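Local coordinates for spindle assembly abnormal protein 6 (Caenorhabditis elegans, PDB 4G79), which forms the central scaffold of centrioles, setting their ninefold symmetry, and is required for centrosome biogenesis and duplication, at residues Ala31-Gln43 / Leu53-Phe65. Numbering follows the deposited sequence. Where two conformers were deposited one is given.
Sequences AYKTKVKLKISEQ and LKFEISRSDDFEF. With PG4 (tetraethylene glycol), chain F.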
ATOM      1  N   ALA A  31      -8.254  21.924  -1.142  1.00 51.73           N
ATOM      2  CA  ALA A  31      -7.095  21.418  -0.432  1.00 47.75           C
ATOM      3  C   ALA A  31      -6.208  22.513   0.083  1.00 46.46           C
ATOM      4  O   ALA A  31      -5.869  23.438  -0.645  1.00 47.47           O
ATOM      5  CB  ALA A  31      -6.287  20.499  -1.345  1.00 48.17           C
ATOM      6  N   TYR A  32      -5.780  22.369   1.319  1.00 40.26           N
ATOM      7  CA  TYR A  32      -4.844  23.262   1.966  1.00 38.76           C
ATOM      8  C   TYR A  32      -3.862  22.511   2.803  1.00 40.92           C
ATOM      9  O   TYR A  32      -4.255  21.590   3.528  1.00 42.04           O
ATOM     10  CB  TYR A  32      -5.566  24.252   2.890  1.00 38.11           C
ATOM     11  CG  TYR A  32      -6.495  25.209   2.181  1.00 38.35           C
ATOM     12  CD1 TYR A  32      -6.000  26.178   1.317  1.00 39.35           C
ATOM     13  CD2 TYR A  32      -7.864  25.184   2.421  1.00 39.66           C
ATOM     14  CE1 TYR A  32      -6.847  27.088   0.694  1.00 41.43           C
ATOM     15  CE2 TYR A  32      -8.725  26.079   1.785  1.00 41.25           C
ATOM     16  CZ  TYR A  32      -8.208  27.048   0.950  1.00 46.61           C
ATOM     17  OH  TYR A  32      -9.053  27.938   0.332  1.00 44.93           O
ATOM     18  N   LYS A  33      -2.607  22.981   2.827  1.00 36.56           N
ATOM     19  CA  LYS A  33      -1.639  22.479   3.812  1.00 34.66           C
ATOM     20  C   LYS A  33      -1.990  23.179   5.104  1.00 39.67           C
ATOM     21  O   LYS A  33      -2.354  24.364   5.076  1.00 38.25           O
ATOM     22  CB  LYS A  33      -0.185  22.785   3.399  1.00 38.71           C
ATOM     23  CG  LYS A  33       0.268  22.132   2.098  1.00 47.31           C
ATOM     24  CD  LYS A  33       0.684  20.696   2.327  1.00 51.10           C
ATOM     25  CE  LYS A  33       1.224  20.041   1.076  1.00 50.99           C
ATOM     26  NZ  LYS A  33       2.628  20.442   0.815  1.00 56.27           N
ATOM     27  N   THR A  34      -1.944  22.463   6.217  1.00 35.89           N
ATOM     28  CA  THR A  34      -2.271  23.040   7.525  1.00 36.64           C
ATOM     29  C   THR A  34      -1.419  22.402   8.615  1.00 40.10           C
ATOM     30  O   THR A  34      -1.093  21.211   8.529  1.00 39.60           O
ATOM     31  CB  THR A  34      -3.784  22.872   7.858  1.00 40.17           C
ATOM     32  OG1 THR A  34      -4.043  23.466   9.147  1.00 39.07           O
ATOM     33  CG2 THR A  34      -4.241  21.390   7.905  1.00 37.08           C
ATOM     34  N   LYS A  35      -1.036  23.198   9.611  1.00 37.08           N
ATOM     35  CA  LYS A  35      -0.377  22.659  10.792  1.00 35.33           C
ATOM     36  C   LYS A  35      -1.467  21.997  11.623  1.00 39.50           C
ATOM     37  O   LYS A  35      -2.551  22.568  11.804  1.00 38.81           O
ATOM     38  CB  LYS A  35       0.353  23.742  11.602  1.00 40.32           C
ATOM     39  CG  LYS A  35       1.564  24.342  10.904  1.00 51.24           C
ATOM     40  CD  LYS A  35       2.218  25.436  11.747  1.00 65.47           C
ATOM     41  CE  LYS A  35       3.204  26.276  10.959  1.00 78.08           C
ATOM     42  NZ  LYS A  35       2.524  27.267  10.075  1.00 84.82           N
ATOM     43  N   VAL A  36      -1.193  20.797  12.110  1.00 34.33           N
ATOM     44  CA  VAL A  36      -2.136  20.022  12.935  0.50 33.58           C
ATOM     45  C   VAL A  36      -1.383  19.484  14.146  1.00 37.56           C
ATOM     46  O   VAL A  36      -0.220  19.106  14.022  1.00 37.68           O
ATOM     47  CB  VAL A  36      -2.807  18.870  12.118  0.50 35.18           C
ATOM     48  CG1 VAL A  36      -3.594  17.906  13.005  0.50 34.89           C
ATOM     49  CG2 VAL A  36      -3.705  19.407  11.023  0.50 34.84           C
ATOM     50  N   LYS A  37      -2.032  19.449  15.316  1.00 33.34           N
ATOM     51  CA  LYS A  37      -1.366  18.860  16.478  1.00 32.43           C
ATOM     52  C   LYS A  37      -1.834  17.420  16.572  1.00 35.69           C
ATOM     53  O   LYS A  37      -3.035  17.160  16.639  1.00 33.80           O
ATOM     54  CB  LYS A  37      -1.622  19.632  17.786  1.00 36.01           C
ATOM     55  CG  LYS A  37      -0.958  18.983  19.023  1.00 42.41           C
ATOM     56  CD  LYS A  37      -0.924  19.926  20.234  1.00 63.52           C
ATOM     57  CE  LYS A  37       0.221  20.927  20.219  1.00 80.10           C
ATOM     58  NZ  LYS A  37       1.561  20.272  20.293  1.00 87.93           N
ATOM     59  N   LEU A  38      -0.880  16.492  16.556  1.00 30.69           N
ATOM     60  CA  LEU A  38      -1.173  15.068  16.680  1.00 29.22           C
ATOM     61  C   LEU A  38      -0.653  14.585  18.007  1.00 32.99           C
ATOM     62  O   LEU A  38       0.512  14.807  18.338  1.00 34.82           O
ATOM     63  CB  LEU A  38      -0.532  14.259  15.536  1.00 28.37           C
ATOM     64  CG  LEU A  38      -0.581  12.693  15.696  1.00 31.54           C
ATOM     65  CD1 LEU A  38      -2.035  12.180  15.719  1.00 30.93           C
ATOM     66  CD2 LEU A  38       0.211  12.003  14.604  1.00 28.96           C
ATOM     67  N   LYS A  39      -1.519  13.929  18.759  1.00 29.49           N
ATOM     68  CA  LYS A  39      -1.164  13.311  20.041  1.00 30.59           C
ATOM     69  C   LYS A  39      -1.449  11.842  19.969  1.00 33.69           C
ATOM     70  O   LYS A  39      -2.537  11.445  19.528  1.00 32.96           O
ATOM     71  CB  LYS A  39      -1.946  13.919  21.218  1.00 32.79           C
ATOM     72  CG  LYS A  39      -1.777  15.417  21.388  1.00 38.39           C
ATOM     73  CD  LYS A  39      -2.629  15.897  22.593  1.00 43.10           C
ATOM     74  CE  LYS A  39      -2.491  17.368  22.874  1.00 64.15           C
ATOM     75  NZ  LYS A  39      -3.420  17.807  23.958  1.00 75.52           N
ATOM     76  N   ILE A  40      -0.497  11.037  20.452  1.00 29.17           N
ATOM     77  CA  ILE A  40      -0.659   9.574  20.556  1.00 28.56           C
ATOM     78  C   ILE A  40      -0.389   9.240  21.998  1.00 33.70           C
ATOM     79  O   ILE A  40       0.592   9.726  22.573  1.00 33.30           O
ATOM     80  CB  ILE A  40       0.227   8.749  19.586  1.00 29.85           C
ATOM     81  CG1 ILE A  40       0.054   9.224  18.110  1.00 29.86           C
ATOM     82  CG2 ILE A  40      -0.076   7.231  19.718  1.00 29.48           C
ATOM     83  CD1 ILE A  40       1.269   8.653  17.101  1.00 27.20           C
ATOM     84  N   SER A  41      -1.294   8.474  22.599  1.00 31.80           N
ATOM     85  CA  SER A  41      -1.137   8.052  23.994  1.00 32.87           C
ATOM     86  C   SER A  41      -1.620   6.639  24.185  1.00 36.17           C
ATOM     87  O   SER A  41      -2.272   6.089  23.301  1.00 34.89           O
ATOM     88  CB  SER A  41      -1.924   9.014  24.890  1.00 39.52           C
ATOM     89  OG  SER A  41      -3.304   9.016  24.561  1.00 44.05           O
ATOM     90  N   GLU A  42      -1.237   6.004  25.311  1.00 35.90           N
ATOM     91  CA  GLU A  42      -1.754   4.706  25.684  1.00 36.15           C
ATOM     92  C   GLU A  42      -2.534   4.902  26.966  1.00 41.37           C
ATOM     93  O   GLU A  42      -2.197   5.779  27.779  1.00 41.37           O
ATOM     94  CB  GLU A  42      -0.680   3.606  25.821  1.00 37.65           C
ATOM     95  CG  GLU A  42       0.228   3.751  27.020  1.00 42.07           C
ATOM     96  CD  GLU A  42       1.255   2.651  27.107  1.00 46.18           C
ATOM     97  OE1 GLU A  42       2.335   2.826  26.506  1.00 43.13           O
ATOM     98  OE2 GLU A  42       1.005   1.636  27.798  1.00 44.17           O
ATOM     99  N   GLN A  43      -3.613   4.144  27.115  1.00 38.43           N
ATOM    100  CA  GLN A  43      -4.460   4.246  28.301  1.00 40.62           C
ATOM    101  C   GLN A  43      -5.160   2.955  28.575  1.00 43.02           C
ATOM    102  O   GLN A  43      -5.247   2.085  27.720  1.00 41.80           O
ATOM    103  CB  GLN A  43      -5.503   5.389  28.163  1.00 41.50           C
ATOM    104  CG  GLN A  43      -6.545   5.149  27.048  1.00 43.45           C
ATOM    105  CD  GLN A  43      -7.400   6.363  26.779  1.00 54.42           C
ATOM    106  OE1 GLN A  43      -6.984   7.496  26.990  1.00 46.65           O
ATOM    107  NE2 GLN A  43      -8.590   6.155  26.243  1.00 43.28           N
ATOM    108  N   LEU A  53      -4.765   2.414  22.491  1.00 31.88           N
ATOM    109  CA  LEU A  53      -3.961   3.528  21.974  1.00 32.27           C
ATOM    110  C   LEU A  53      -4.946   4.605  21.658  1.00 36.07           C
ATOM    111  O   LEU A  53      -6.040   4.260  21.221  1.00 36.54           O
ATOM    112  CB  LEU A  53      -3.153   3.169  20.725  1.00 32.08           C
ATOM    113  CG  LEU A  53      -2.020   2.173  20.900  1.00 39.22           C
ATOM    114  CD1 LEU A  53      -1.355   1.930  19.543  1.00 40.81           C
ATOM    115  CD2 LEU A  53      -0.980   2.698  21.908  1.00 42.15           C
ATOM    116  N   LYS A  54      -4.622   5.887  21.886  1.00 30.90           N
ATOM    117  CA  LYS A  54      -5.563   6.961  21.566  1.00 30.08           C
ATOM    118  C   LYS A  54      -4.897   7.912  20.588  1.00 32.78           C
ATOM    119  O   LYS A  54      -3.770   8.303  20.828  1.00 31.14           O
ATOM    120  CB  LYS A  54      -6.015   7.696  22.845  1.00 32.94           C
ATOM    121  CG  LYS A  54      -7.039   8.795  22.590  1.00 37.87           C
ATOM    122  CD  LYS A  54      -7.773   9.103  23.852  1.00 39.64           C
ATOM    123  CE  LYS A  54      -8.718  10.272  23.638  1.00 58.54           C
ATOM    124  NZ  LYS A  54     -10.023   9.810  23.096  1.00 63.53           N
ATOM    125  N   PHE A  55      -5.571   8.248  19.464  1.00 30.11           N
ATOM    126  CA  PHE A  55      -5.046   9.194  18.464  1.00 28.82           C
ATOM    127  C   PHE A  55      -5.885  10.421  18.526  1.00 30.36           C
ATOM    128  O   PHE A  55      -7.111  10.299  18.562  1.00 28.74           O
ATOM    129  CB  PHE A  55      -5.069   8.595  17.046  1.00 30.83           C
ATOM    130  CG  PHE A  55      -4.053   7.509  16.842  1.00 32.04           C
ATOM    131  CD1 PHE A  55      -4.309   6.208  17.260  1.00 34.02           C
ATOM    132  CD2 PHE A  55      -2.841   7.779  16.208  1.00 33.17           C
ATOM    133  CE1 PHE A  55      -3.358   5.200  17.066  1.00 34.12           C
ATOM    134  CE2 PHE A  55      -1.899   6.767  16.015  1.00 36.10           C
ATOM    135  CZ  PHE A  55      -2.159   5.494  16.463  1.00 33.39           C
ATOM    136  N   GLU A  56      -5.263  11.601  18.610  1.00 28.09           N
ATOM    137  CA  GLU A  56      -6.031  12.848  18.735  1.00 29.81           C
ATOM    138  C   GLU A  56      -5.466  13.892  17.837  1.00 33.27           C
ATOM    139  O   GLU A  56      -4.243  14.094  17.806  1.00 32.67           O
ATOM    140  CB  GLU A  56      -6.043  13.393  20.175  1.00 33.29           C
ATOM    141  CG  GLU A  56      -6.728  12.525  21.232  1.00 47.29           C
ATOM    142  CD  GLU A  56      -6.493  13.013  22.649  1.00 63.58           C
ATOM    143  OE1 GLU A  56      -5.478  12.600  23.257  1.00 45.18           O
ATOM    144  OE2 GLU A  56      -7.302  13.836  23.140  1.00 56.91           O
ATOM    145  N   ILE A  57      -6.352  14.567  17.084  1.00 31.42           N
ATOM    146  CA  ILE A  57      -5.896  15.654  16.213  1.00 29.88           C
ATOM    147  C   ILE A  57      -6.674  16.936  16.555  1.00 32.71           C
ATOM    148  O   ILE A  57      -7.841  16.891  16.958  1.00 32.44           O
ATOM    149  CB  ILE A  57      -5.926  15.352  14.703  1.00 33.05           C
ATOM    150  CG1 ILE A  57      -7.339  15.126  14.153  1.00 34.53           C
ATOM    151  CG2 ILE A  57      -4.884  14.273  14.248  1.00 32.48           C
ATOM    152  CD1 ILE A  57      -7.372  15.206  12.628  1.00 40.90           C
ATOM    153  N   SER A  58      -5.990  18.067  16.441  1.00 29.80           N
ATOM    154  CA  SER A  58      -6.563  19.398  16.659  1.00 31.28           C
ATOM    155  C   SER A  58      -5.795  20.398  15.848  1.00 35.69           C
ATOM    156  O   SER A  58      -4.700  20.098  15.367  1.00 32.34           O
ATOM    157  CB  SER A  58      -6.535  19.787  18.138  1.00 35.02           C
ATOM    158  OG  SER A  58      -5.211  19.786  18.647  1.00 38.99           O
ATOM    159  N   ARG A  59      -6.367  21.601  15.666  1.00 34.48           N
ATOM    160  CA  ARG A  59      -5.680  22.699  14.980  1.00 34.83           C
ATOM    161  C   ARG A  59      -6.299  24.006  15.460  1.00 41.58           C
ATOM    162  O   ARG A  59      -7.514  24.064  15.733  1.00 39.16           O
ATOM    163  CB  ARG A  59      -5.664  22.562  13.452  1.00 36.24           C
ATOM    164  CG  ARG A  59      -6.975  22.891  12.772  1.00 41.91           C
ATOM    165  CD  ARG A  59      -6.849  22.643  11.288  1.00 48.54           C
ATOM    166  NE  ARG A  59      -8.058  23.060  10.591  1.00 49.59           N
ATOM    167  CZ  ARG A  59      -8.060  23.759   9.471  1.00 50.88           C
ATOM    168  NH1 ARG A  59      -6.912  24.120   8.901  1.00 38.23           N
ATOM    169  NH2 ARG A  59      -9.208  24.092   8.895  1.00 46.81           N
ATOM    170  N   SER A  60      -5.461  25.059  15.581  1.00 41.91           N
ATOM    171  CA  SER A  60      -5.872  26.332  16.155  1.00 43.50           C
ATOM    172  C   SER A  60      -6.759  27.149  15.234  1.00 45.81           C
ATOM    173  O   SER A  60      -7.349  28.137  15.702  1.00 45.97           O
ATOM    174  CB  SER A  60      -4.660  27.152  16.582  1.00 50.39           C
ATOM    175  OG  SER A  60      -3.884  27.575  15.476  1.00 52.77           O
ATOM    176  N   ASP A  61      -6.871  26.752  13.943  1.00 40.04           N
ATOM    177  CA  ASP A  61      -7.730  27.472  12.972  1.00 41.19           C
ATOM    178  C   ASP A  61      -9.191  27.304  13.257  1.00 45.13           C
ATOM    179  O   ASP A  61      -9.990  28.121  12.796  1.00 45.36           O
ATOM    180  CB  ASP A  61      -7.538  26.927  11.545  1.00 42.22           C
ATOM    181  CG  ASP A  61      -6.118  26.710  11.126  1.00 44.65           C
ATOM    182  OD1 ASP A  61      -5.453  25.840  11.725  1.00 41.87           O
ATOM    183  OD2 ASP A  61      -5.702  27.331  10.142  1.00 43.84           O
ATOM    184  N   ASP A  62      -9.550  26.146  13.861  1.00 44.56           N
ATOM    185  CA  ASP A  62     -10.934  25.765  14.049  1.00 45.34           C
ATOM    186  C   ASP A  62     -11.128  25.032  15.373  1.00 47.38           C
ATOM    187  O   ASP A  62     -10.605  23.924  15.552  1.00 42.75           O
ATOM    188  CB  ASP A  62     -11.338  24.878  12.836  1.00 45.70           C
ATOM    189  CG  ASP A  62     -12.795  24.453  12.773  1.00 52.07           C
ATOM    190  OD1 ASP A  62     -13.602  24.931  13.620  1.00 50.44           O
ATOM    191  OD2 ASP A  62     -13.127  23.635  11.899  1.00 54.64           O
ATOM    192  N   PHE A  63     -11.929  25.630  16.285  1.00 47.97           N
ATOM    193  CA  PHE A  63     -12.240  25.035  17.594  1.00 49.62           C
ATOM    194  C   PHE A  63     -13.045  23.737  17.431  1.00 52.97           C
ATOM    195  O   PHE A  63     -13.042  22.908  18.327  1.00 53.22           O
ATOM    196  CB  PHE A  63     -13.035  26.008  18.519  1.00 55.34           C
ATOM    197  CG  PHE A  63     -12.672  27.481  18.633  1.00 60.60           C
ATOM    198  CD1 PHE A  63     -11.344  27.886  18.745  1.00 64.27           C
ATOM    199  CD2 PHE A  63     -13.667  28.450  18.760  1.00 65.90           C
ATOM    200  CE1 PHE A  63     -11.019  29.242  18.921  1.00 67.01           C
ATOM    201  CE2 PHE A  63     -13.342  29.808  18.928  1.00 71.56           C
ATOM    202  CZ  PHE A  63     -12.021  30.195  19.000  1.00 69.52           C
ATOM    203  N   GLU A  64     -13.727  23.563  16.298  1.00 50.81           N
ATOM    204  CA  GLU A  64     -14.531  22.374  16.001  1.00 51.63           C
ATOM    205  C   GLU A  64     -13.680  21.239  15.429  1.00 51.99           C
ATOM    206  O   GLU A  64     -14.178  20.126  15.310  1.00 52.82           O
ATOM    207  CB  GLU A  64     -15.671  22.716  15.028  1.00 55.21           C
ATOM    208  CG  GLU A  64     -16.763  23.567  15.656  1.00 67.13           C
ATOM    209  CD  GLU A  64     -17.860  23.990  14.700  1.00 91.67           C
ATOM    210  OE1 GLU A  64     -17.541  24.409  13.562  1.00 81.36           O
ATOM    211  OE2 GLU A  64     -19.043  23.936  15.109  1.00 91.46           O
ATOM    212  N   PHE A  65     -12.422  21.525  15.056  1.00 44.30           N
ATOM    213  CA  PHE A  65     -11.471  20.574  14.508  1.00 41.51           C
ATOM    214  C   PHE A  65     -10.816  19.849  15.678  1.00 44.18           C
ATOM    215  O   PHE A  65      -9.759  20.241  16.153  1.00 43.52           O
ATOM    216  CB  PHE A  65     -10.445  21.288  13.611  1.00 42.24           C
ATOM    217  CG  PHE A  65      -9.634  20.363  12.746  1.00 42.45           C
ATOM    218  CD1 PHE A  65      -8.541  19.671  13.268  1.00 43.10           C
ATOM    219  CD2 PHE A  65      -9.994  20.132  11.423  1.00 45.57           C
ATOM    220  CE1 PHE A  65      -7.798  18.804  12.469  1.00 43.30           C
ATOM    221  CE2 PHE A  65      -9.253  19.253  10.628  1.00 47.27           C
ATOM    222  CZ  PHE A  65      -8.152  18.613  11.153  1.00 42.45           C
TER
HETATM  223  O1  PG4 F 205      -8.530  25.902  18.349  1.00 77.07           O
HETATM  224  C1  PG4 F 205      -8.097  26.026  19.696  1.00 77.26           C
HETATM  225  C2  PG4 F 205      -6.611  25.865  19.826  1.00 77.88           C
HETATM  226  O2  PG4 F 205      -6.206  24.582  19.359  1.00 79.13           O
HETATM  227  C3  PG4 F 205      -4.794  24.440  19.306  1.00 79.28           C
HETATM  228  C4  PG4 F 205      -4.394  23.227  18.528  1.00 79.01           C
HETATM  229  O3  PG4 F 205      -2.990  23.260  18.297  1.00 79.11           O
HETATM  230  C5  PG4 F 205      -2.636  23.000  16.944  1.00 76.17           C
HETATM  231  C6  PG4 F 205      -1.858  24.124  16.344  1.00 72.08           C
HETATM  232  O4  PG4 F 205      -1.845  23.978  14.931  1.00 68.00           O
HETATM  233  C7  PG4 F 205      -1.822  25.213  14.230  1.00 66.91           C
HETATM  234  C8  PG4 F 205      -3.065  25.357  13.400  1.00 63.03           C
HETATM  235  O5  PG4 F 205      -2.844  25.223  11.988  1.00 55.81           O
HETATM  236  O   HOH W   1      -4.403  17.191  19.263  1.00 37.27           O
HETATM  237  O   HOH W   2      -3.680  10.862  22.613  1.00 29.76           O
HETATM  238  O   HOH W   3     -11.073   7.556  25.327  1.00 53.30           O
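The hydroxyl OG1 of Thr-34 accepts NH1 of Arg-59 at 3.0 Å, lying at the edge of the guanidinium and only 9° out of its plane, while donating to the carbonyl O of Lys-35 from above the carbonyl plane. OG1 stands opposite the backbone N of Thr-34 (chi1 -180°), which turns it to the arginine. The two side chains cross at about a right angle. One guanidinium face is covered by CB of Asp-61, whose carboxylate forms a long, purely electrostatic salt bridge with NH1; CD of Arg-59 in turn sits over the centre of one face of the Phe-65 ring. Beyond this corner, strands 29-44 and 51-58 form an antiparallel hairpin in the N-terminal head domain of SAS-6, the globular part that links coiled-coil dimers into the inner ring. Hydrogen-bonded pairs Lys-37/Ser-58, Lys-39/Glu-56 and Ser-41/Lys-54 supply six backbone bonds, the shortest from Lys-37 N to Ser-58 O at 2.7 Å. Their side chains share one face, where a water lies 2.7 Å from Ser-41 OG and 2.6 Å from Glu-56 OE1, although it has more acceptors about it than protons to give, and Glu-56 also forms a salt bridge with Lys-6. On the other face, Ile-40 and Phe-55 lie side by side: CG1 of Ile-40 meets CD2 of the ring at 3.8 Å, and CG2 rides above one ring face near the rim. CD1 of Leu-38 reaches CG2 of Ile-57 at 3.8 Å, and CG1 of Val-36 packs on CB of Ile-57. Val-36, Ile-57 and Phe-65 all touch Ile-109 of strand 106-111.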